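Local coordinates for HMG-CoA Lyase (Bacillus subtilis subsp. subtilis, PDB 1YDO), which is of unknown function but belongs to the HMGL-like family of TIM-barrel proteins, at residues A[203-208]-A[227-232]; A[21-26]-A[282-287]; A[77-82]-A[93-98]; A[252-257]-A[289-294]. One frame throughout, in Å; residues are numbered along the deposited sequence.

Interactions 1 and 3 are two beta-alpha-beta pairings in one parallel barrel sheet, their centres about 18 Å apart and their nearest atoms about 8 Å apart; interaction 3 closes along the chain before interaction 1 opens. The other two involve C-terminal helices, interaction 2 with loop 21-26. Helix 270-284 follows helix 252-261 of interaction 4, ends in interaction 2 and is followed by helix 291-296 of interaction 4, and the centres of those two contacts are about 18 Å apart. Interaction 4 touches the barrel strand of interaction 1, where I255 CD1 packs 3.9 Å from D231 O. Interactions 3 and 4 lie on opposite sides of the chain's centre, about 26 Å apart between centres.

Interaction 1 (A[203-208]-A[227-232])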
loop_
_atom_site.group_PDB
_atom_site.type_symbol
_atom_site.label_atom_id
_atom_site.label_comp_id
_atom_site.label_asym_id
_atom_site.label_seq_id
_atom_site.Cartn_x
_atom_site.Cartn_y
_atom_site.Cartn_z
ATOM N N GLN A 203 -18.493 -14.756 9.148
ATOM C CA GLN A 203 -18.169 -14.477 10.532
ATOM C C GLN A 203 -16.675 -14.278 10.778
ATOM O O GLN A 203 -16.191 -14.434 11.899
ATOM C CB GLN A 203 -18.722 -15.591 11.425
ATOM C CG GLN A 203 -20.230 -15.592 11.518
ATOM C CD GLN A 203 -20.771 -16.795 12.257
ATOM O OE1 GLN A 203 -20.394 -17.067 13.403
ATOM N NE2 GLN A 203 -21.663 -17.530 11.602
ATOM N N ILE A 204 -15.946 -13.915 9.733
ATOM C CA ILE A 204 -14.521 -13.685 9.873
ATOM C C ILE A 204 -14.103 -12.326 9.322
ATOM O O ILE A 204 -14.375 -12.000 8.167
ATOM C CB ILE A 204 -13.719 -14.792 9.176
ATOM C CG1 ILE A 204 -13.852 -16.086 9.968
ATOM C CG2 ILE A 204 -12.270 -14.395 9.067
ATOM C CD1 ILE A 204 -13.275 -17.296 9.266
ATOM N N ALA A 205 -13.447 -11.531 10.165
ATOM C CA ALA A 205 -12.988 -10.210 9.770
ATOM C C ALA A 205 -11.467 -10.163 9.774
ATOM O O ALA A 205 -10.808 -10.996 10.402
ATOM C CB ALA A 205 -13.535 -9.179 10.711
ATOM N N LEU A 206 -10.920 -9.177 9.070
ATOM C CA LEU A 206 -9.486 -9.026 9.001
ATOM C C LEU A 206 -8.995 -7.655 9.444
ATOM O O LEU A 206 -9.524 -6.628 9.035
ATOM C CB LEU A 206 -8.991 -9.330 7.592
ATOM C CG LEU A 206 -8.992 -10.808 7.253
ATOM C CD1 LEU A 206 -8.495 -10.980 5.833
ATOM C CD2 LEU A 206 -8.116 -11.586 8.217
ATOM N N HIS A 207 -7.979 -7.657 10.300
ATOM C CA HIS A 207 -7.396 -6.437 10.798
ATOM C C HIS A 207 -5.932 -6.433 10.359
ATOM O O HIS A 207 -5.090 -7.017 11.026
ATOM C CB HIS A 207 -7.491 -6.407 12.319
ATOM C CG HIS A 207 -7.189 -5.058 12.922
ATOM N ND1 HIS A 207 -7.245 -4.821 14.276
ATOM C CD2 HIS A 207 -6.841 -3.879 12.346
ATOM C CE1 HIS A 207 -6.946 -3.548 14.516
ATOM N NE2 HIS A 207 -6.697 -2.957 13.366
ATOM N N PHE A 208 -5.636 -5.802 9.227
ATOM C CA PHE A 208 -4.269 -5.739 8.741
ATOM C C PHE A 208 -3.532 -4.469 9.171
ATOM O O PHE A 208 -4.129 -3.397 9.322
ATOM C CB PHE A 208 -4.249 -5.819 7.219
ATOM C CG PHE A 208 -4.610 -7.167 6.683
ATOM C CD1 PHE A 208 -3.856 -8.291 7.018
ATOM C CD2 PHE A 208 -5.715 -7.318 5.852
ATOM C CE1 PHE A 208 -4.199 -9.551 6.535
ATOM C CE2 PHE A 208 -6.072 -8.565 5.361
ATOM C CZ PHE A 208 -5.311 -9.690 5.703
ATOM N N ILE A 227 -13.738 -13.118 2.395
ATOM C CA ILE A 227 -13.901 -12.243 3.553
ATOM C C ILE A 227 -14.542 -10.944 3.068
ATOM O O ILE A 227 -14.206 -10.454 1.994
ATOM C CB ILE A 227 -12.529 -11.919 4.219
ATOM C CG1 ILE A 227 -12.053 -13.085 5.080
ATOM C CG2 ILE A 227 -12.650 -10.702 5.088
ATOM C CD1 ILE A 227 -11.618 -14.266 4.311
ATOM N N THR A 228 -15.457 -10.384 3.848
ATOM C CA THR A 228 -16.116 -9.152 3.442
ATOM C C THR A 228 -16.148 -8.147 4.587
ATOM O O THR A 228 -16.851 -7.136 4.532
ATOM C CB THR A 228 -17.570 -9.434 2.967
ATOM O OG1 THR A 228 -18.327 -10.040 4.035
ATOM C CG2 THR A 228 -17.569 -10.383 1.757
ATOM N N VAL A 229 -15.372 -8.431 5.620
ATOM C CA VAL A 229 -15.294 -7.561 6.776
ATOM C C VAL A 229 -13.855 -7.124 7.005
ATOM O O VAL A 229 -12.959 -7.947 7.202
ATOM C CB VAL A 229 -15.797 -8.289 8.036
ATOM C CG1 VAL A 229 -15.871 -7.331 9.210
ATOM C CG2 VAL A 229 -17.142 -8.907 7.759
ATOM N N PHE A 230 -13.626 -5.822 6.988
ATOM C CA PHE A 230 -12.274 -5.342 7.197
ATOM C C PHE A 230 -12.220 -4.198 8.172
ATOM O O PHE A 230 -13.042 -3.289 8.133
ATOM C CB PHE A 230 -11.675 -4.941 5.864
ATOM C CG PHE A 230 -11.461 -6.102 4.940
ATOM C CD1 PHE A 230 -10.316 -6.888 5.039
ATOM C CD2 PHE A 230 -12.414 -6.424 3.984
ATOM C CE1 PHE A 230 -10.116 -7.985 4.189
ATOM C CE2 PHE A 230 -12.231 -7.512 3.131
ATOM C CZ PHE A 230 -11.076 -8.295 3.233
ATOM N N ASP A 231 -11.243 -4.258 9.064
ATOM C CA ASP A 231 -11.061 -3.230 10.072
ATOM C C ASP A 231 -10.123 -2.178 9.546
ATOM O O ASP A 231 -9.166 -2.496 8.842
ATOM C CB ASP A 231 -10.474 -3.845 11.332
ATOM C CG ASP A 231 -11.472 -4.707 12.068
ATOM O OD1 ASP A 231 -11.064 -5.391 13.029
ATOM O OD2 ASP A 231 -12.662 -4.687 11.688
ATOM N N GLY A 232 -10.394 -0.927 9.898
ATOM C CA GLY A 232 -9.553 0.167 9.448
ATOM C C GLY A 232 -9.421 1.276 10.474
ATOM O O GLY A 232 -10.159 1.314 11.450
#
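I204 meets I227 where the two segments begin to run together: the carbonyl oxygen of I204 faces the branch methyl of I227, O to CG2 3.8 Å, and the two side chains touch through I204 CG2 and I227 CG1. One residue on, A205 sets its CB against CB and CG1 of V229. L206 does most of the joining. Its N donates to V229 O at 3.0 Å and its O accepts from D231 N at 2.9 Å, the latter bond nearly straight at 175°. L206 therefore holds the backbone just before and just after F230, the bonding expected of adjacent parallel strands. The side chains of L206 and F230 lie side by side and point the same way, with L206 CB 3.8 Å from F230 CD1.

H207 has CG anti to its backbone N (chi1 -167°), and D231 CB then lies over one face of the imidazole, 4.1 Å from the ring centroid, a CH-pi contact. Ring and carboxylate planes stand 72° apart, and the polar ends look to other strands and loops: D231 OD2 forms a salt bridge with R139, D231 OD1 bonds S175, and H207 NE2 pairs with N249. F208 closes the run edge to edge with F230, CE2 to CE1 4.3 Å.

Helix 215-225 makes the crossover from strand 204-207 to strand 229-232 in this TIM barrel, and it packs on L206, F208 and F230. Helix 185-196 covers L206, F208 and I227, while strand 174-177 continues the sheet beyond 204-207.

Interaction 2 (A[21-26]-A[282-287])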
loop_
_atom_site.group_PDB
_atom_site.type_symbol
_atom_site.label_atom_id
_atom_site.label_comp_id
_atom_site.label_asym_id
_atom_site.label_seq_id
_atom_site.Cartn_x
_atom_site.Cartn_y
_atom_site.Cartn_z
ATOM N N GLU A 21 -1.111 6.253 19.967
ATOM C CA GLU A 21 -0.495 7.532 19.680
ATOM C C GLU A 21 0.038 8.160 20.963
ATOM O O GLU A 21 -0.681 8.288 21.953
ATOM C CB GLU A 21 -1.505 8.453 19.020
ATOM C CG GLU A 21 -1.797 8.074 17.579
ATOM C CD GLU A 21 -0.569 8.198 16.684
ATOM O OE1 GLU A 21 0.338 8.986 17.032
ATOM O OE2 GLU A 21 -0.517 7.533 15.622
ATOM N N PRO A 22 1.324 8.537 20.966
ATOM C CA PRO A 22 1.967 9.151 22.130
ATOM C C PRO A 22 1.507 10.584 22.353
ATOM O O PRO A 22 2.303 11.472 22.664
ATOM C CB PRO A 22 3.448 9.043 21.793
ATOM C CG PRO A 22 3.455 9.156 20.307
ATOM C CD PRO A 22 2.304 8.283 19.896
ATOM N N VAL A 23 0.213 10.808 22.187
ATOM C CA VAL A 23 -0.340 12.136 22.380
ATOM C C VAL A 23 -1.730 12.039 22.960
ATOM O O VAL A 23 -2.522 11.203 22.541
ATOM C CB VAL A 23 -0.430 12.895 21.063
ATOM C CG1 VAL A 23 -1.020 14.281 21.319
ATOM C CG2 VAL A 23 0.958 12.996 20.420
ATOM N N TRP A 24 -2.039 12.897 23.923
ATOM C CA TRP A 24 -3.361 12.841 24.515
ATOM C C TRP A 24 -4.339 13.787 23.825
ATOM O O TRP A 24 -4.097 14.988 23.713
ATOM C CB TRP A 24 -3.301 13.153 26.012
ATOM C CG TRP A 24 -4.634 12.978 26.700
ATOM C CD1 TRP A 24 -5.282 11.801 26.972
ATOM C CD2 TRP A 24 -5.502 14.025 27.157
ATOM N NE1 TRP A 24 -6.504 12.056 27.568
ATOM C CE2 TRP A 24 -6.662 13.411 27.687
ATOM C CE3 TRP A 24 -5.413 15.423 27.159
ATOM C CZ2 TRP A 24 -7.722 14.147 28.221
ATOM C CZ3 TRP A 24 -6.468 16.159 27.692
ATOM C CH2 TRP A 24 -7.611 15.516 28.212
ATOM N N ILE A 25 -5.438 13.223 23.345
ATOM C CA ILE A 25 -6.466 14.005 22.693
ATOM C C ILE A 25 -7.496 14.373 23.744
ATOM O O ILE A 25 -8.040 13.502 24.423
ATOM C CB ILE A 25 -7.170 13.202 21.586
ATOM C CG1 ILE A 25 -6.165 12.837 20.495
ATOM C CG2 ILE A 25 -8.358 14.001 21.034
ATOM C CD1 ILE A 25 -5.581 14.040 19.794
ATOM N N ALA A 26 -7.761 15.664 23.877
ATOM C CA ALA A 26 -8.729 16.120 24.855
ATOM C C ALA A 26 -9.977 15.265 24.764
ATOM O O ALA A 26 -10.461 14.968 23.672
ATOM C CB ALA A 26 -9.072 17.564 24.606
ATOM N N GLU A 282 -4.799 17.351 12.315
ATOM C CA GLU A 282 -4.493 18.689 12.789
ATOM C C GLU A 282 -4.427 18.704 14.299
ATOM O O GLU A 282 -3.602 19.400 14.870
ATOM C CB GLU A 282 -5.542 19.686 12.282
ATOM C CG GLU A 282 -5.422 19.965 10.790
ATOM C CD GLU A 282 -6.637 20.662 10.192
ATOM O OE1 GLU A 282 -6.587 20.986 8.981
ATOM O OE2 GLU A 282 -7.637 20.876 10.919
ATOM N N LYS A 283 -5.287 17.933 14.949
ATOM C CA LYS A 283 -5.265 17.895 16.398
ATOM C C LYS A 283 -4.041 17.107 16.826
ATOM O O LYS A 283 -3.572 17.227 17.955
ATOM C CB LYS A 283 -6.529 17.230 16.948
ATOM C CG LYS A 283 -7.460 18.183 17.674
ATOM C CD LYS A 283 -7.959 19.268 16.741
ATOM C CE LYS A 283 -8.802 20.302 17.469
ATOM N NZ LYS A 283 -9.208 21.421 16.560
HETATM N N MSE A 284 -3.509 16.312 15.907
HETATM C CA MSE A 284 -2.342 15.494 16.203
HETATM C C MSE A 284 -1.061 16.288 15.973
HETATM O O MSE A 284 0.001 15.947 16.497
HETATM C CB MSE A 284 -2.340 14.253 15.309
HETATM C CG MSE A 284 -1.627 13.054 15.909
HETATM SE SE MSE A 284 -2.797 12.029 17.059
HETATM C CE MSE A 284 -2.586 13.044 18.694
ATOM N N GLY A 285 -1.174 17.351 15.184
ATOM C CA GLY A 285 -0.015 18.174 14.885
ATOM C C GLY A 285 1.061 17.370 14.178
ATOM O O GLY A 285 2.196 17.823 14.012
ATOM N N LYS A 286 0.699 16.165 13.760
ATOM C CA LYS A 286 1.621 15.288 13.078
ATOM C C LYS A 286 0.910 14.756 11.851
ATOM O O LYS A 286 -0.297 14.559 11.869
ATOM C CB LYS A 286 2.005 14.130 13.994
ATOM C CG LYS A 286 3.100 13.248 13.450
ATOM C CD LYS A 286 2.697 11.780 13.521
ATOM C CE LYS A 286 2.410 11.323 14.947
ATOM N NZ LYS A 286 2.171 9.854 14.986
ATOM N N PRO A 287 1.643 14.539 10.753
ATOM C CA PRO A 287 1.006 14.018 9.539
ATOM C C PRO A 287 0.690 12.524 9.650
ATOM O O PRO A 287 1.480 11.756 10.186
ATOM C CB PRO A 287 2.041 14.321 8.460
ATOM C CG PRO A 287 3.345 14.198 9.213
ATOM C CD PRO A 287 3.041 14.933 10.492
#
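V23 and I25 close round the end of M284 in a loop-to-helix contact on the periphery of the TIM barrel, about 20 Å from the centre of the chain. Residues 21-26 form the loop between helix 13-17 and helix 27-38, and 282-287 carry the last turn of helix 270-284 and the chain that leaves it, so the contact brings together segments more than 250 residues apart.

M284, a selenomethionine here, does most of the apolar work. Its CG is anti to the backbone N (chi1 -153°) and the chain bends twice beyond it, ending in the methyl CE. That methyl lies against V23 CB and CG1, the two side chains sliding past each other in opposite directions. I25 comes at about a right angle instead, bringing CD1 to the same methyl. The selenium is the part that meets E21, SE to CG 4.1 Å, and L237 also touches both E21 and M284.

G285, with positive phi, takes the chain out of the helical conformation, and K286 then reaches across to E21. Its side chain and that of E21 approach tip to tip in a salt bridge. The other carboxylate oxygen, E21 OE2, accepts from G238 N, which leaves each oxygen with its own donor. K286 NZ comes to E21 OE1 at 2.9 Å on the syn side, 16° out of the carboxylate plane.

Interaction 3 (A[77-82]-A[93-98])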
loop_
_atom_site.group_PDB
_atom_site.type_symbol
_atom_site.label_atom_id
_atom_site.label_comp_id
_atom_site.label_asym_id
_atom_site.label_seq_id
_atom_site.Cartn_x
_atom_site.Cartn_y
_atom_site.Cartn_z
ATOM N N TYR A 77 -21.920 0.940 17.877
ATOM C CA TYR A 77 -20.831 1.460 18.699
ATOM C C TYR A 77 -20.295 0.357 19.606
ATOM O O TYR A 77 -20.999 -0.168 20.468
ATOM C CB TYR A 77 -21.320 2.657 19.516
ATOM C CG TYR A 77 -21.730 3.838 18.652
ATOM C CD1 TYR A 77 -20.807 4.815 18.288
ATOM C CD2 TYR A 77 -23.025 3.935 18.150
ATOM C CE1 TYR A 77 -21.159 5.862 17.437
ATOM C CE2 TYR A 77 -23.397 4.970 17.300
ATOM C CZ TYR A 77 -22.459 5.931 16.943
ATOM O OH TYR A 77 -22.817 6.927 16.080
ATOM N N ALA A 78 -19.034 0.001 19.390
ATOM C CA ALA A 78 -18.406 -1.061 20.159
ATOM C C ALA A 78 -17.243 -0.547 20.996
ATOM O O ALA A 78 -16.722 0.544 20.761
ATOM C CB ALA A 78 -17.926 -2.179 19.215
ATOM N N ALA A 79 -16.836 -1.348 21.969
ATOM C CA ALA A 79 -15.720 -0.991 22.825
ATOM C C ALA A 79 -14.961 -2.250 23.202
ATOM O O ALA A 79 -15.514 -3.348 23.226
ATOM C CB ALA A 79 -16.222 -0.310 24.052
ATOM N N LEU A 80 -13.684 -2.091 23.484
ATOM C CA LEU A 80 -12.897 -3.229 23.862
ATOM C C LEU A 80 -13.233 -3.569 25.309
ATOM O O LEU A 80 -13.275 -2.685 26.154
ATOM C CB LEU A 80 -11.422 -2.892 23.752
ATOM C CG LEU A 80 -10.533 -4.124 23.565
ATOM C CD1 LEU A 80 -10.787 -4.721 22.195
ATOM C CD2 LEU A 80 -9.095 -3.716 23.703
ATOM N N VAL A 81 -13.485 -4.844 25.601
ATOM C CA VAL A 81 -13.794 -5.248 26.968
ATOM C C VAL A 81 -12.830 -6.319 27.435
ATOM O O VAL A 81 -12.851 -7.436 26.950
ATOM C CB VAL A 81 -15.229 -5.770 27.083
ATOM C CG1 VAL A 81 -15.525 -6.217 28.535
ATOM C CG2 VAL A 81 -16.196 -4.685 26.667
ATOM N N PRO A 82 -11.993 -5.987 28.421
ATOM C CA PRO A 82 -10.998 -6.908 28.967
ATOM C C PRO A 82 -11.533 -8.036 29.822
ATOM O O PRO A 82 -10.987 -9.139 29.809
ATOM C CB PRO A 82 -10.085 -5.981 29.752
ATOM C CG PRO A 82 -11.092 -5.019 30.351
ATOM C CD PRO A 82 -12.006 -4.721 29.181
ATOM N N GLY A 93 -21.825 2.504 29.770
ATOM C CA GLY A 93 -21.503 3.418 28.683
ATOM C C GLY A 93 -22.505 3.356 27.539
ATOM O O GLY A 93 -22.628 4.297 26.750
ATOM N N GLY A 94 -23.215 2.236 27.439
ATOM C CA GLY A 94 -24.204 2.081 26.388
ATOM C C GLY A 94 -23.695 1.350 25.165
ATOM O O GLY A 94 -24.404 1.251 24.166
ATOM N N ILE A 95 -22.474 0.833 25.246
ATOM C CA ILE A 95 -21.883 0.111 24.127
ATOM C C ILE A 95 -22.809 -0.967 23.598
ATOM O O ILE A 95 -23.354 -1.742 24.375
ATOM C CB ILE A 95 -20.542 -0.540 24.516
ATOM C CG1 ILE A 95 -19.445 0.513 24.501
ATOM C CG2 ILE A 95 -20.174 -1.632 23.533
ATOM C CD1 ILE A 95 -19.692 1.655 25.454
ATOM N N ASN A 96 -22.983 -1.008 22.278
ATOM C CA ASN A 96 -23.839 -2.002 21.651
ATOM C C ASN A 96 -23.099 -3.335 21.550
ATOM O O ASN A 96 -23.661 -4.396 21.824
ATOM C CB ASN A 96 -24.243 -1.566 20.249
ATOM C CG ASN A 96 -24.786 -0.165 20.214
ATOM O OD1 ASN A 96 -25.717 0.157 20.935
ATOM N ND2 ASN A 96 -24.200 0.685 19.379
ATOM N N GLU A 97 -21.831 -3.288 21.150
ATOM C CA GLU A 97 -21.061 -4.514 21.007
ATOM C C GLU A 97 -19.754 -4.501 21.785
ATOM O O GLU A 97 -19.020 -3.519 21.793
ATOM C CB GLU A 97 -20.792 -4.805 19.515
ATOM C CG GLU A 97 -19.815 -5.963 19.259
ATOM C CD GLU A 97 -19.913 -6.553 17.858
ATOM O OE1 GLU A 97 -20.919 -7.244 17.566
ATOM O OE2 GLU A 97 -18.979 -6.337 17.052
ATOM N N ALA A 98 -19.480 -5.616 22.442
ATOM C CA ALA A 98 -18.273 -5.754 23.219
ATOM C C ALA A 98 -17.288 -6.599 22.441
ATOM O O ALA A 98 -17.661 -7.609 21.862
ATOM C CB ALA A 98 -18.595 -6.414 24.542
#
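Y77 and N96 lie side by side, pointing the same way, with the amide end of N96 at the edge of the tyrosine ring and in its plane; the planes of ring and amide are turned 57° apart. Around the rest of Y77 come I69, R71 and I47, and its hydroxyl group hydrogen-bonds with S38 and the backbone N of E72.

The backbone carbonyl of the same tyrosine is shared by two bonds of the pairing. Y77 O takes two N-H groups: N96 N at 2.8 Å, nearly along the C=O axis, and E97 N at 3.3 Å, which comes from above the carbonyl plane. A third bond runs the other way, A79 N to E97 O at 3.1 Å, though that oxygen is less surely placed. Parallel bridges follow, A78 beside E97 and A79 beside A98.

On the face of A78, the two CB atoms of A78 and E97 face each other at 3.9 Å. The carboxylate of E97 goes on to other strands, OE1 to T137 OG1 and OE2 to Y44 OH. On the opposite face I95 reaches A79 CB through CG1, beside I47 and F50. V81 CG2 covers A98 CB at 3.6 Å, and V81 also packs on L87 and A90 of helix 84-93.

The positive phi of G94 takes the chain out of that helix and back to the sheet. Strand 76-80, helix 84-93 and strand 97-103 thus form a beta-alpha-beta crossover between neighbouring parallel strands, the repeating element of the TIM barrel.

Interaction 4 (A[252-257]-A[289-294]); sequences TEDIVY and PSRNLQ
D254 holds the start of helix 291-296 with both carboxylate oxygens: OD1 accepts from R291 N at 3.2 Å and OD2 from N292 N at 3.0 Å, each through its syn lone pair. Both bonds are close to straight, 166° and 167°. A side chain of helix 252-261 thus caps the N terminus of another helix in this TIM-barrel protein, taking two N-H groups of its first turn. A third goes to the N-cap residue, S290, whose OG accepts from L293 N at 3.1 Å.

The hydroxyl also donates, to E253 OE1 at 2.7 Å, meeting it from above the carboxylate plane. The other oxygen of E253, OE2, accepts from G235 N in a loop of the barrel. Two acidic groups at a helix N terminus probably suit the positive end of its dipole, and the backbone of S290 is also bonded to G235.

Outward from the polar centre, N292 slides past D254 in the opposite direction, with N292 CB 3.5 Å from D254 OD2. Helix 270-284 packs on E253 through L270, L273 and A277. The second subunit also reaches this contact: P289 O accepts from R291 NH2 of that subunit, and Y257 packs on its A182. The side chains of N292 and Y257 cross at about a right angle, the amide over one face of the ring with the two planes 43° apart, and N292 CG comes 4.1 Å from Y257 CB.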
loop_
_atom_site.group_PDB
_atom_site.type_symbol
_atom_site.label_atom_id
_atom_site.label_comp_id
_atom_site.label_asym_id
_atom_site.label_seq_id
_atom_site.Cartn_x
_atom_site.Cartn_y
_atom_site.Cartn_z
ATOM N N THR A 252 -8.352 3.771 6.843
ATOM C CA THR A 252 -9.730 3.526 6.444
ATOM C C THR A 252 -10.077 4.122 5.091
ATOM O O THR A 252 -10.671 3.451 4.268
ATOM C CB THR A 252 -10.717 4.095 7.465
ATOM O OG1 THR A 252 -10.480 3.494 8.743
ATOM C CG2 THR A 252 -12.145 3.813 7.033
ATOM N N GLU A 253 -9.735 5.384 4.865
ATOM C CA GLU A 253 -10.061 6.006 3.599
ATOM C C GLU A 253 -9.375 5.306 2.439
ATOM O O GLU A 253 -9.958 5.167 1.369
ATOM C CB GLU A 253 -9.708 7.491 3.611
ATOM C CG GLU A 253 -8.284 7.801 4.027
ATOM C CD GLU A 253 -8.090 7.784 5.525
ATOM O OE1 GLU A 253 -7.225 8.538 6.028
ATOM O OE2 GLU A 253 -8.804 7.026 6.208
ATOM N N ASP A 254 -8.146 4.850 2.635
ATOM C CA ASP A 254 -7.444 4.150 1.560
ATOM C C ASP A 254 -8.188 2.866 1.225
ATOM O O ASP A 254 -8.266 2.455 0.072
ATOM C CB ASP A 254 -6.019 3.817 1.999
ATOM C CG ASP A 254 -5.157 5.044 2.146
ATOM O OD1 ASP A 254 -4.110 4.963 2.828
ATOM O OD2 ASP A 254 -5.525 6.094 1.569
ATOM N N ILE A 255 -8.722 2.238 2.261
ATOM C CA ILE A 255 -9.457 1.010 2.097
ATOM C C ILE A 255 -10.766 1.297 1.392
ATOM O O ILE A 255 -11.139 0.594 0.462
ATOM C CB ILE A 255 -9.754 0.363 3.443
ATOM C CG1 ILE A 255 -8.445 -0.030 4.101
ATOM C CG2 ILE A 255 -10.660 -0.822 3.256
ATOM C CD1 ILE A 255 -8.630 -0.695 5.410
ATOM N N VAL A 256 -11.459 2.332 1.840
ATOM C CA VAL A 256 -12.737 2.703 1.256
ATOM C C VAL A 256 -12.544 3.118 -0.189
ATOM O O VAL A 256 -13.348 2.768 -1.049
ATOM C CB VAL A 256 -13.388 3.878 2.009
ATOM C CG1 VAL A 256 -14.637 4.319 1.292
ATOM C CG2 VAL A 256 -13.716 3.460 3.428
ATOM N N TYR A 257 -11.479 3.857 -0.467
ATOM C CA TYR A 257 -11.243 4.309 -1.822
ATOM C C TYR A 257 -11.036 3.163 -2.785
ATOM O O TYR A 257 -11.779 3.004 -3.751
ATOM C CB TYR A 257 -10.030 5.235 -1.882
ATOM C CG TYR A 257 -9.552 5.533 -3.297
ATOM C CD1 TYR A 257 -8.605 4.723 -3.926
ATOM C CD2 TYR A 257 -10.072 6.605 -4.011
ATOM C CE1 TYR A 257 -8.191 4.973 -5.245
ATOM C CE2 TYR A 257 -9.666 6.869 -5.325
ATOM C CZ TYR A 257 -8.728 6.049 -5.937
ATOM O OH TYR A 257 -8.331 6.297 -7.233
ATOM N N PRO A 289 -0.105 8.751 7.992
ATOM C CA PRO A 289 0.351 7.952 6.849
ATOM C C PRO A 289 -0.611 7.799 5.662
ATOM O O PRO A 289 -0.189 7.438 4.558
ATOM C CB PRO A 289 0.685 6.608 7.494
ATOM C CG PRO A 289 -0.254 6.546 8.657
ATOM C CD PRO A 289 -0.150 7.931 9.214
ATOM N N SER A 290 -1.888 8.091 5.891
ATOM C CA SER A 290 -2.908 7.952 4.860
ATOM C C SER A 290 -2.521 8.588 3.533
ATOM O O SER A 290 -2.161 9.752 3.489
ATOM C CB SER A 290 -4.221 8.557 5.337
ATOM O OG SER A 290 -5.160 8.526 4.282
ATOM N N ARG A 291 -2.611 7.815 2.455
ATOM C CA ARG A 291 -2.272 8.308 1.138
ATOM C C ARG A 291 -3.364 9.216 0.603
ATOM O O ARG A 291 -3.072 10.295 0.104
ATOM C CB ARG A 291 -2.077 7.163 0.151
ATOM C CG ARG A 291 -1.000 6.170 0.517
ATOM C CD ARG A 291 0.370 6.800 0.599
ATOM N NE ARG A 291 1.389 5.768 0.712
ATOM C CZ ARG A 291 2.668 6.006 0.977
ATOM N NH1 ARG A 291 3.085 7.256 1.163
ATOM N NH2 ARG A 291 3.527 4.995 1.052
ATOM N N ASN A 292 -4.623 8.791 0.685
ATOM C CA ASN A 292 -5.697 9.640 0.172
ATOM C C ASN A 292 -5.863 10.920 0.966
ATOM O O ASN A 292 -6.339 11.925 0.443
ATOM C CB ASN A 292 -7.027 8.897 0.117
ATOM C CG ASN A 292 -7.134 7.992 -1.104
ATOM O OD1 ASN A 292 -6.635 6.868 -1.096
ATOM N ND2 ASN A 292 -7.763 8.493 -2.171
ATOM N N LEU A 293 -5.477 10.895 2.233
ATOM C CA LEU A 293 -5.591 12.100 3.015
ATOM C C LEU A 293 -4.663 13.133 2.396
ATOM O O LEU A 293 -5.022 14.302 2.280
ATOM C CB LEU A 293 -5.200 11.853 4.466
ATOM C CG LEU A 293 -5.234 13.097 5.363
ATOM C CD1 LEU A 293 -6.645 13.673 5.433
ATOM C CD2 LEU A 293 -4.763 12.730 6.761
ATOM N N GLN A 294 -3.465 12.715 1.999
ATOM C CA GLN A 294 -2.522 13.658 1.387
ATOM C C GLN A 294 -3.120 14.223 0.095
ATOM O O GLN A 294 -3.081 15.432 -0.145
ATOM C CB GLN A 294 -1.188 12.971 1.083
ATOM C CG GLN A 294 -0.576 12.291 2.297
ATOM C CD GLN A 294 -0.580 13.183 3.534
ATOM O OE1 GLN A 294 -0.015 14.277 3.517
ATOM N NE2 GLN A 294 -1.221 12.717 4.610
#